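Multisubunit Na+/H+ antiporter, G subunit (Anoxybacillus flavithermus, PDB 6Z16) probably takes part in sodium:proton antiport as a small membrane subunit of the multisubunit Na+/H+ antiporter complex. Local coordinates at residues Thr49-Met53 with Ile81-Pro86. Numbering follows the deposited sequence.
Sequences TLGIM and IFMTSP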
loop_
_atom_site.group_PDB
_atom_site.type_symbol
_atom_site.label_atom_id
_atom_site.label_comp_id
_atom_site.label_asym_id
_atom_site.label_seq_id
_atom_site.Cartn_x
_atom_site.Cartn_y
_atom_site.Cartn_z
ATOM N N THR G 49 0.362 27.229 23.605
ATOM C CA THR G 49 0.491 26.059 22.743
ATOM C C THR G 49 -0.382 24.906 23.236
ATOM O O THR G 49 -1.186 24.344 22.472
ATOM C CB THR G 49 1.960 25.644 22.669
ATOM O OG1 THR G 49 2.736 26.724 22.137
ATOM C CG2 THR G 49 2.135 24.443 21.785
ATOM N N LEU G 50 -0.274 24.569 24.530
ATOM C CA LEU G 50 -1.109 23.482 25.036
ATOM C C LEU G 50 -2.586 23.874 25.095
ATOM O O LEU G 50 -3.453 23.022 24.853
ATOM C CB LEU G 50 -0.609 23.004 26.399
ATOM C CG LEU G 50 -1.382 21.841 27.036
ATOM C CD1 LEU G 50 -1.394 20.633 26.118
ATOM C CD2 LEU G 50 -0.815 21.467 28.381
ATOM N N GLY G 51 -2.891 25.155 25.330
ATOM C CA GLY G 51 -4.281 25.585 25.335
ATOM C C GLY G 51 -4.951 25.455 23.979
ATOM O O GLY G 51 -6.071 24.939 23.877
ATOM N N ILE G 52 -4.260 25.878 22.915
ATOM C CA ILE G 52 -4.864 25.783 21.592
ATOM C C ILE G 52 -4.949 24.330 21.129
ATOM O O ILE G 52 -5.918 23.955 20.454
ATOM C CB ILE G 52 -4.124 26.692 20.587
ATOM C CG1 ILE G 52 -4.883 26.774 19.272
ATOM C CG2 ILE G 52 -2.756 26.196 20.275
ATOM C CD1 ILE G 52 -6.223 27.314 19.433
ATOM N N MET G 53 -4.001 23.468 21.535
ATOM C CA MET G 53 -4.147 22.068 21.153
ATOM C C MET G 53 -5.286 21.388 21.899
ATOM O O MET G 53 -5.970 20.543 21.319
ATOM C CB MET G 53 -2.846 21.310 21.353
ATOM C CG MET G 53 -1.809 21.676 20.330
ATOM S SD MET G 53 -0.383 20.599 20.442
ATOM C CE MET G 53 0.328 21.228 21.939
ATOM N N ILE G 81 0.871 23.340 14.933
ATOM C CA ILE G 81 1.041 24.311 16.013
ATOM C C ILE G 81 2.051 23.802 17.032
ATOM O O ILE G 81 2.915 24.563 17.499
ATOM C CB ILE G 81 -0.315 24.640 16.665
ATOM C CG1 ILE G 81 -1.246 25.334 15.673
ATOM C CG2 ILE G 81 -0.127 25.537 17.852
ATOM C CD1 ILE G 81 -0.719 26.639 15.142
ATOM N N PHE G 82 1.988 22.497 17.345
ATOM C CA PHE G 82 2.982 21.863 18.208
ATOM C C PHE G 82 4.386 21.983 17.633
ATOM O O PHE G 82 5.352 22.185 18.376
ATOM C CB PHE G 82 2.620 20.393 18.400
ATOM C CG PHE G 82 3.540 19.651 19.326
ATOM C CD1 PHE G 82 3.420 19.785 20.696
ATOM C CD2 PHE G 82 4.519 18.807 18.822
ATOM C CE1 PHE G 82 4.256 19.096 21.549
ATOM C CE2 PHE G 82 5.363 18.120 19.670
ATOM C CZ PHE G 82 5.228 18.264 21.036
ATOM N N MET G 83 4.519 21.877 16.312
ATOM C CA MET G 83 5.840 21.988 15.706
ATOM C C MET G 83 6.338 23.431 15.673
ATOM O O MET G 83 7.546 23.666 15.781
ATOM C CB MET G 83 5.798 21.402 14.294
ATOM C CG MET G 83 7.145 21.249 13.613
ATOM S SD MET G 83 8.206 20.086 14.481
ATOM C CE MET G 83 7.373 18.540 14.140
ATOM N N THR G 84 5.436 24.408 15.547
ATOM C CA THR G 84 5.853 25.742 15.136
ATOM C C THR G 84 5.796 26.833 16.198
ATOM O O THR G 84 6.495 27.838 16.041
ATOM C CB THR G 84 5.024 26.199 13.930
ATOM O OG1 THR G 84 3.630 26.083 14.234
ATOM C CG2 THR G 84 5.368 25.364 12.723
ATOM N N SER G 85 4.990 26.703 17.249
ATOM C CA SER G 85 5.006 27.827 18.193
ATOM C C SER G 85 6.231 27.919 19.128
ATOM O O SER G 85 6.679 29.052 19.389
ATOM C CB SER G 85 3.693 27.867 18.988
ATOM O OG SER G 85 3.460 26.720 19.770
ATOM N N PRO G 86 6.831 26.827 19.645
ATOM C CA PRO G 86 8.057 27.026 20.434
ATOM C C PRO G 86 9.262 27.452 19.617
ATOM O O PRO G 86 10.129 28.149 20.156
ATOM C CB PRO G 86 8.287 25.658 21.087
ATOM C CG PRO G 86 6.993 25.029 21.095
ATOM C CD PRO G 86 6.365 25.438 19.825
#
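Thr49 reaches across from helix 37-66 to Ser85 on helix 72-98. The two hydroxyls meet, with Thr49 OG1 and Ser85 OG modelled 2.5 Å apart, a value that is doubtful at this resolution. Ile81 O, in the same helix as the serine, lies 3.2 Å from Ser85 OG. Thr49 OG1 also bonds back to Ser45 O, one turn earlier. The threonine methyl, CG2, is anti to the backbone N and faces the other helix beside the serine oxygen.

One turn on, Met53 crosses Phe82 at a slant. The methionine chain is extended at chi2 (-172°) and bends at chi3 (-73°), which brings CE to the edge of the ring, 3.6 Å from Phe82 CD1. Met53 SD sits 3.6 Å from Phe82 CB and obliquely to the ring, a Met-aromatic contact. Leu68 and Leu112 of a neighbouring subunit pack on Met53 and Phe82 respectively.

Ile52 and Ile81 touch methyl to methyl, CG2 to CG2 at 3.6 Å, their side chains crossing at about a right angle.

The segments run nearly antiparallel, at 157°, with their axes 10.1 Å apart. Both lie in predicted membrane spans. The contact thus joins two transmembrane helices through one buried hydroxyl pair amid apolar and sulfur-aromatic packing, and the threonine hydroxyl keeps a partner in its own helix, Ser45 O, while it faces Ser85.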